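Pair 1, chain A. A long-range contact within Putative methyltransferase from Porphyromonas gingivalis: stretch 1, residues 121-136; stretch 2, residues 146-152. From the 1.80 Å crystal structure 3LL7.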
# COMPACT_ATOMS: atom_id res chain seq x y z
N ILE A 121 -20.54 0.82 6.29
CA ILE A 121 -21.54 1.18 5.27
C ILE A 121 -21.01 0.76 3.91
O ILE A 121 -19.87 1.09 3.55
CB ILE A 121 -21.83 2.73 5.26
CG1 ILE A 121 -22.26 3.19 6.67
CG2 ILE A 121 -22.89 3.04 4.20
CD1 ILE A 121 -22.57 4.70 6.83
N GLU A 122 -21.81 0.02 3.15
CA GLU A 122 -21.39 -0.45 1.83
C GLU A 122 -22.53 -0.33 0.84
O GLU A 122 -23.63 -0.85 1.09
CB GLU A 122 -20.91 -1.90 1.93
CG GLU A 122 -20.87 -2.69 0.62
CD GLU A 122 -19.88 -2.11 -0.40
OE1 GLU A 122 -18.76 -1.68 -0.03
OE2 GLU A 122 -20.24 -2.03 -1.59
N ARG A 123 -22.27 0.37 -0.27
CA ARG A 123 -23.26 0.62 -1.33
C ARG A 123 -23.86 -0.63 -1.93
O ARG A 123 -25.06 -0.65 -2.21
CB ARG A 123 -22.66 1.45 -2.47
CG ARG A 123 -22.25 2.85 -2.08
CD ARG A 123 -21.77 3.67 -3.31
NE ARG A 123 -22.89 4.28 -4.03
CZ ARG A 123 -23.36 3.87 -5.20
NH1 ARG A 123 -22.82 2.82 -5.82
NH2 ARG A 123 -24.39 4.50 -5.76
N ASN A 124 -23.03 -1.64 -2.14
CA ASN A 124 -23.42 -2.83 -2.88
C ASN A 124 -24.02 -3.90 -1.97
O ASN A 124 -23.32 -4.45 -1.14
CB ASN A 124 -22.18 -3.40 -3.60
CG ASN A 124 -22.53 -4.56 -4.50
OD1 ASN A 124 -22.49 -5.73 -4.10
ND2 ASN A 124 -22.90 -4.25 -5.72
N ASP A 125 -25.30 -4.15 -2.14
CA ASP A 125 -26.09 -5.15 -1.39
C ASP A 125 -25.34 -6.50 -1.24
O ASP A 125 -25.10 -6.98 -0.13
CB ASP A 125 -27.43 -5.27 -2.13
CG ASP A 125 -28.36 -6.32 -1.57
OD1 ASP A 125 -28.22 -6.79 -0.41
OD2 ASP A 125 -29.32 -6.63 -2.32
N GLU A 126 -24.95 -7.10 -2.37
CA GLU A 126 -24.22 -8.38 -2.34
C GLU A 126 -22.97 -8.39 -1.41
O GLU A 126 -22.80 -9.29 -0.58
CB GLU A 126 -23.81 -8.76 -3.76
CG GLU A 126 -23.17 -10.14 -3.85
CD GLU A 126 -22.81 -10.52 -5.28
OE1 GLU A 126 -22.38 -9.65 -6.04
OE2 GLU A 126 -23.00 -11.68 -5.63
N THR A 127 -22.13 -7.38 -1.57
CA THR A 127 -20.93 -7.19 -0.74
C THR A 127 -21.31 -7.00 0.72
O THR A 127 -20.72 -7.62 1.59
CB THR A 127 -20.15 -5.98 -1.22
OG1 THR A 127 -19.87 -6.15 -2.62
CG2 THR A 127 -18.83 -5.82 -0.43
N ALA A 128 -22.34 -6.18 0.98
CA ALA A 128 -22.80 -5.93 2.34
C ALA A 128 -23.32 -7.20 3.03
O ALA A 128 -23.08 -7.41 4.22
CB ALA A 128 -23.89 -4.82 2.33
N VAL A 129 -24.05 -8.04 2.29
CA VAL A 129 -24.59 -9.29 2.83
C VAL A 129 -23.43 -10.16 3.35
O VAL A 129 -23.52 -10.72 4.44
CB VAL A 129 -25.44 -10.08 1.79
CG1 VAL A 129 -25.81 -11.47 2.35
CG2 VAL A 129 -26.79 -9.31 1.51
N ALA A 130 -22.35 -10.22 2.57
CA ALA A 130 -21.22 -11.06 2.97
C ALA A 130 -20.55 -10.49 4.24
O ALA A 130 -20.16 -11.24 5.16
CB ALA A 130 -20.21 -11.17 1.83
N ALA A 131 -20.41 -9.17 4.28
CA ALA A 131 -19.79 -8.49 5.41
C ALA A 131 -20.61 -8.65 6.66
O ALA A 131 -20.08 -8.82 7.76
CB ALA A 131 -19.56 -7.01 5.09
N ARG A 132 -21.93 -8.61 6.50
CA ARG A 132 -22.84 -8.81 7.58
C ARG A 132 -22.62 -10.21 8.19
O ARG A 132 -22.75 -10.39 9.40
CB ARG A 132 -24.29 -8.58 7.08
CG ARG A 132 -25.31 -8.29 8.14
CD ARG A 132 -26.64 -7.81 7.55
NE ARG A 132 -26.56 -6.40 7.18
CZ ARG A 132 -26.63 -5.97 5.92
NH1 ARG A 132 -26.85 -6.83 4.92
NH2 ARG A 132 -26.51 -4.68 5.67
N HIS A 133 -22.27 -11.20 7.36
CA HIS A 133 -21.92 -12.55 7.83
C HIS A 133 -20.48 -12.66 8.39
O HIS A 133 -20.26 -13.24 9.47
CB HIS A 133 -22.10 -13.54 6.67
CG HIS A 133 -21.66 -14.94 6.99
ND1 HIS A 133 -22.49 -15.87 7.58
CD2 HIS A 133 -20.48 -15.56 6.77
CE1 HIS A 133 -21.83 -17.01 7.72
NE2 HIS A 133 -20.61 -16.85 7.25
N ASN A 134 -19.51 -12.13 7.65
CA ASN A 134 -18.09 -12.29 7.93
C ASN A 134 -17.62 -11.48 9.12
O ASN A 134 -16.84 -11.97 9.97
CB ASN A 134 -17.23 -11.91 6.73
CG ASN A 134 -17.38 -12.90 5.57
OD1 ASN A 134 -17.69 -14.07 5.77
ND2 ASN A 134 -17.12 -12.42 4.38
N ILE A 135 -18.06 -10.22 9.18
CA ILE A 135 -17.54 -9.29 10.21
C ILE A 135 -17.65 -9.86 11.64
O ILE A 135 -16.64 -9.89 12.36
CB ILE A 135 -18.08 -7.82 10.03
CG1 ILE A 135 -17.37 -7.13 8.86
CG2 ILE A 135 -17.93 -7.01 11.33
CD1 ILE A 135 -18.05 -5.79 8.38
N PRO A 136 -18.84 -10.37 12.05
CA PRO A 136 -18.92 -10.94 13.40
C PRO A 136 -18.03 -12.17 13.65
O PRO A 136 -17.70 -12.46 14.80
CB PRO A 136 -20.40 -11.32 13.55
CG PRO A 136 -21.10 -10.48 12.58
CD PRO A 136 -20.16 -10.34 11.41
N ASN A 146 -22.51 -2.07 13.51
CA ASN A 146 -23.74 -1.92 12.75
C ASN A 146 -23.31 -1.99 11.29
O ASN A 146 -22.46 -1.22 10.83
CB ASN A 146 -24.39 -0.57 13.09
CG ASN A 146 -25.79 -0.41 12.51
OD1 ASN A 146 -26.31 -1.29 11.83
ND2 ASN A 146 -26.41 0.75 12.77
N ILE A 147 -23.87 -2.95 10.56
CA ILE A 147 -23.43 -3.23 9.20
C ILE A 147 -24.57 -2.81 8.25
O ILE A 147 -25.62 -3.45 8.19
CB ILE A 147 -23.06 -4.71 9.09
CG1 ILE A 147 -21.92 -5.04 10.08
CG2 ILE A 147 -22.64 -5.06 7.67
CD1 ILE A 147 -21.88 -6.51 10.51
N LEU A 148 -24.37 -1.70 7.54
CA LEU A 148 -25.45 -1.09 6.77
C LEU A 148 -25.26 -1.18 5.26
O LEU A 148 -24.15 -1.05 4.76
CB LEU A 148 -25.59 0.39 7.15
CG LEU A 148 -25.95 0.78 8.58
CD1 LEU A 148 -25.79 2.28 8.72
CD2 LEU A 148 -27.38 0.32 8.99
N THR A 149 -26.36 -1.39 4.54
CA THR A 149 -26.32 -1.40 3.09
C THR A 149 -26.77 -0.05 2.57
O THR A 149 -27.77 0.50 3.04
CB THR A 149 -27.27 -2.48 2.53
OG1 THR A 149 -26.82 -3.76 2.98
CG2 THR A 149 -27.35 -2.44 0.96
N GLY A 150 -26.04 0.47 1.58
CA GLY A 150 -26.48 1.66 0.83
C GLY A 150 -25.41 2.73 0.74
O GLY A 150 -24.30 2.52 1.18
N ASP A 151 -25.76 3.87 0.16
CA ASP A 151 -24.80 4.97 0.08
C ASP A 151 -24.82 5.74 1.40
O ASP A 151 -25.89 6.07 1.91
CB ASP A 151 -25.12 5.88 -1.10
CG ASP A 151 -23.97 6.85 -1.42
OD1 ASP A 151 -23.18 6.57 -2.36
OD2 ASP A 151 -23.83 7.87 -0.70
N PHE A 152 -23.63 6.04 1.94
CA PHE A 152 -23.53 6.80 3.20
C PHE A 152 -24.30 8.13 3.19
O PHE A 152 -24.64 8.67 4.24
CB PHE A 152 -22.06 7.03 3.59
CG PHE A 152 -21.41 8.17 2.83
CD1 PHE A 152 -21.40 9.46 3.37
CD2 PHE A 152 -20.82 7.95 1.60
CE1 PHE A 152 -20.82 10.54 2.68
CE2 PHE A 152 -20.23 9.02 0.89
CZ PHE A 152 -20.23 10.31 1.44
O HOH W 1 -27.83 -6.07 2.16

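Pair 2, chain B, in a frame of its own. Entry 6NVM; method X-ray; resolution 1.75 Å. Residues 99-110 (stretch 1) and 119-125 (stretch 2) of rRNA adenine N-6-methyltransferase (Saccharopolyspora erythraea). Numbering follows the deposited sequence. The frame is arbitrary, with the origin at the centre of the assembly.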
# COMPACT_ATOMS: atom_id res chain seq x y z
N GLU B 99 2.86 4.78 19.57
CA GLU B 99 3.00 6.22 19.77
C GLU B 99 4.43 6.50 20.20
O GLU B 99 4.85 6.07 21.27
CB GLU B 99 2.00 6.72 20.81
CG GLU B 99 2.20 8.17 21.21
CD GLU B 99 2.33 9.08 20.01
OE1 GLU B 99 1.38 9.13 19.20
OE2 GLU B 99 3.39 9.73 19.86
N ILE B 100 5.17 7.23 19.37
CA ILE B 100 6.60 7.41 19.62
C ILE B 100 6.84 8.38 20.78
O ILE B 100 7.87 8.28 21.46
CB ILE B 100 7.30 7.88 18.33
CG1 ILE B 100 8.82 7.75 18.48
CG2 ILE B 100 6.91 9.32 18.01
CD1 ILE B 100 9.59 7.99 17.18
N ASP B 101 5.94 9.33 21.01
CA ASP B 101 6.15 10.35 22.04
C ASP B 101 5.76 9.80 23.42
O ASP B 101 4.61 9.41 23.61
CB ASP B 101 5.35 11.60 21.73
CG ASP B 101 5.64 12.75 22.69
OD1 ASP B 101 5.18 12.71 23.84
OD2 ASP B 101 6.36 13.69 22.29
N PRO B 102 6.68 9.77 24.39
CA PRO B 102 6.33 9.12 25.68
C PRO B 102 5.17 9.77 26.40
O PRO B 102 4.36 9.06 27.00
CB PRO B 102 7.64 9.23 26.48
CG PRO B 102 8.43 10.30 25.82
CD PRO B 102 8.06 10.27 24.38
N ARG B 103 5.07 11.10 26.39
CA ARG B 103 3.95 11.75 27.07
C ARG B 103 2.63 11.43 26.39
O ARG B 103 1.63 11.12 27.06
CB ARG B 103 4.16 13.27 27.11
CG ARG B 103 3.10 14.02 27.89
CD ARG B 103 3.28 15.53 27.80
NE ARG B 103 3.12 16.01 26.43
CZ ARG B 103 1.95 16.27 25.85
NH1 ARG B 103 0.82 16.09 26.51
NH2 ARG B 103 1.92 16.71 24.60
N LEU B 104 2.60 11.49 25.06
CA LEU B 104 1.39 11.14 24.33
C LEU B 104 1.05 9.67 24.49
O LEU B 104 -0.14 9.31 24.54
CB LEU B 104 1.55 11.48 22.84
CG LEU B 104 1.75 12.97 22.54
CD1 LEU B 104 1.94 13.19 21.04
CD2 LEU B 104 0.58 13.80 23.07
N ALA B 105 2.06 8.80 24.58
CA ALA B 105 1.79 7.38 24.76
C ALA B 105 1.07 7.13 26.08
O ALA B 105 0.09 6.38 26.13
CB ALA B 105 3.09 6.57 24.70
N LYS B 106 1.55 7.76 27.15
CA LYS B 106 0.93 7.57 28.46
C LYS B 106 -0.51 8.07 28.48
O LYS B 106 -1.40 7.40 29.01
CB LYS B 106 1.76 8.28 29.54
CG LYS B 106 3.06 7.57 29.88
CD LYS B 106 3.79 8.25 31.03
CE LYS B 106 4.72 9.34 30.55
NZ LYS B 106 5.93 8.79 29.87
N SER B 107 -0.76 9.25 27.92
CA SER B 107 -2.13 9.77 27.95
C SER B 107 -3.05 8.94 27.07
O SER B 107 -4.21 8.69 27.43
CB SER B 107 -2.15 11.24 27.52
OG SER B 107 -1.96 11.37 26.13
N LEU B 108 -2.55 8.48 25.92
CA LEU B 108 -3.35 7.60 25.07
C LEU B 108 -3.67 6.30 25.79
O LEU B 108 -4.82 5.83 25.77
CB LEU B 108 -2.60 7.32 23.76
CG LEU B 108 -3.33 6.47 22.73
CD1 LEU B 108 -4.52 7.22 22.18
CD2 LEU B 108 -2.38 6.07 21.59
N ARG B 109 -2.67 5.71 26.44
CA ARG B 109 -2.89 4.48 27.19
C ARG B 109 -4.00 4.65 28.22
O ARG B 109 -4.90 3.80 28.32
CB ARG B 109 -1.58 4.05 27.84
CG ARG B 109 -1.61 2.71 28.55
CD ARG B 109 -0.22 2.30 29.04
NE ARG B 109 0.71 2.06 27.93
CZ ARG B 109 1.93 2.59 27.81
NH1 ARG B 109 2.42 3.39 28.75
NH2 ARG B 109 2.68 2.29 26.75
N GLU B 110 -3.99 5.76 28.96
CA GLU B 110 -5.04 5.99 29.95
C GLU B 110 -6.38 6.26 29.29
O GLU B 110 -7.42 5.76 29.74
CB GLU B 110 -4.65 7.16 30.86
CG GLU B 110 -5.64 7.45 31.99
CD GLU B 110 -5.79 6.27 32.95
OE1 GLU B 110 -4.83 5.48 33.10
OE2 GLU B 110 -6.89 6.14 33.55
N GLU B 119 -3.58 -2.18 23.33
CA GLU B 119 -2.28 -1.99 23.95
C GLU B 119 -1.60 -0.83 23.23
O GLU B 119 -1.65 -0.76 21.99
CB GLU B 119 -1.44 -3.27 23.85
CG GLU B 119 -0.03 -3.15 24.38
CD GLU B 119 0.76 -4.43 24.18
OE1 GLU B 119 0.29 -5.31 23.42
OE2 GLU B 119 1.84 -4.56 24.78
N VAL B 120 -1.01 0.08 23.99
CA VAL B 120 -0.25 1.20 23.46
C VAL B 120 1.22 0.93 23.68
O VAL B 120 1.65 0.68 24.82
CB VAL B 120 -0.66 2.53 24.12
CG1 VAL B 120 0.22 3.68 23.61
CG2 VAL B 120 -2.12 2.82 23.85
N VAL B 121 2.00 0.98 22.60
CA VAL B 121 3.44 0.77 22.65
C VAL B 121 4.11 2.12 22.43
O VAL B 121 3.82 2.81 21.44
CB VAL B 121 3.91 -0.25 21.60
CG1 VAL B 121 5.44 -0.44 21.66
CG2 VAL B 121 3.17 -1.58 21.78
N ASN B 122 5.00 2.49 23.34
CA ASN B 122 5.76 3.73 23.23
C ASN B 122 7.03 3.42 22.44
O ASN B 122 8.09 3.13 23.01
CB ASN B 122 6.07 4.30 24.61
CG ASN B 122 6.95 5.53 24.57
OD1 ASN B 122 7.74 5.76 25.49
ND2 ASN B 122 6.83 6.32 23.51
N ALA B 123 6.93 3.49 21.12
CA ALA B 123 8.05 3.14 20.26
C ALA B 123 7.80 3.68 18.86
O ALA B 123 6.67 4.01 18.50
CB ALA B 123 8.26 1.62 20.19
N ASP B 124 8.88 3.74 18.09
CA ASP B 124 8.84 4.08 16.67
C ASP B 124 8.36 2.87 15.88
O ASP B 124 9.02 1.83 15.85
CB ASP B 124 10.24 4.51 16.23
CG ASP B 124 10.30 4.96 14.78
OD1 ASP B 124 9.33 4.80 14.02
OD2 ASP B 124 11.37 5.48 14.41
N PHE B 125 7.21 3.01 15.21
CA PHE B 125 6.65 1.89 14.46
C PHE B 125 7.62 1.39 13.40
O PHE B 125 7.59 0.20 13.05
CB PHE B 125 5.34 2.29 13.79
CG PHE B 125 4.75 1.19 12.95
CD1 PHE B 125 4.08 0.14 13.54
CD2 PHE B 125 4.92 1.19 11.58
CE1 PHE B 125 3.56 -0.90 12.78
CE2 PHE B 125 4.39 0.16 10.81
CZ PHE B 125 3.72 -0.88 11.41
O HOH W 2 -0.81 -0.13 26.85

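Pair 1 and pair 2 share one backbone arrangement: an extended segment turns into a helix, and the helix packs nearly antiparallel against a neighbouring strand. The axes of helix and strand make an angle of 166° and approach to 8.2 Å in pair 1, against 178° and 8.3 Å in pair 2; the central backbones superpose with an RMSD of 0.5 Å.

The entry to the helix is built alike. A:Glu122 matches B:Glu99, and each donates its backbone N-H to a carbonyl of the second stretch: A:Glu122 N donates to A:Leu148 O (3.0 Å), B:Glu99 N to B:Val121 O (2.9 Å). The end of each glutamate side chain leads away from the partner stretch and folds onto the turn, where A:Asn124 N donates to A:Glu122 OE2 (2.9 Å) and B:Asp101 N to B:Glu99 OE2 (2.8 Å). Two positions on, the matched A:Asn124 and B:Asp101 cap their helices: A:Thr127 N donates to A:Asn124 OD1 (3.0 Å), B:Leu104 N to B:Asp101 OD1 (3.1 Å). Amide and carboxylate thus offer an oxygen in the same place.

The pairs part at the glutamate carbonyl. In pair 1, A:Gly150 N donates to A:Glu122 O (2.8 Å, 173°), completing a parallel ladder. A:Gly150 has phi/psi of 130/-176, where a CB would jam against the preceding carbonyl. Its counterpart B:Ala123 makes only a weak bond, B:Ala123 N to B:Glu99 O (3.3 Å, 124°); the stronger donor there is a side chain, B:Asn122 ND2 to B:Glu99 O (3.0 Å, 168°), and B:Asn122 ND2 also reaches B:Ile100 O (3.0 Å) in a weak bond.

A:Thr149, matched to B:Asn122, turns instead to the helix arginine. A:Arg132 NH2 donates to A:Thr149 OG1 (2.9 Å) and to A:Ile147 O (2.9 Å). Water 1 adds a bridge, donating to A:Asp125 OD1 (2.7 Å), accepting from A:Arg132 NH1 (3.0 Å) and lying 2.7 Å from A:Thr149 OG1 in a hydrogen bond. The matched B:Arg109 keeps the carbonyl bond, B:Arg109 NH2 to B:Val120 O (2.7 Å, 177°), while water 2 accepts from B:Arg109 NE and B:Val120 N, both at 2.9 Å.

Between helix and strand, size is redistributed. Pair 1 sets small A:Ala131 against long A:Ile147, with A:Ala131 CB 4.5 Å from A:Ile147 CG2; A:Ile147 CD1 also reaches A:Ile135 CB (4.0 Å). Pair 2 puts the larger residue on the helix, where B:Leu108 CD2 meets B:Val120 CG2 at 4.0 Å. The matched alanines A:Ala128 and B:Ala105 both point toward the second stretch: A:Ala128 CB lies 3.2 Å from A:Thr149 OG1, and B:Ala105 CB 3.7 Å from B:Asn122 CB.

At the turn, A:Arg123 and A:Asp151 form a salt bridge (NE to OD1, 2.8 Å). The matched B:Ile100 and B:Asp124 meet without charge pairing, B:Ile100 CD1 lying 3.7 Å from B:Asp124 CB.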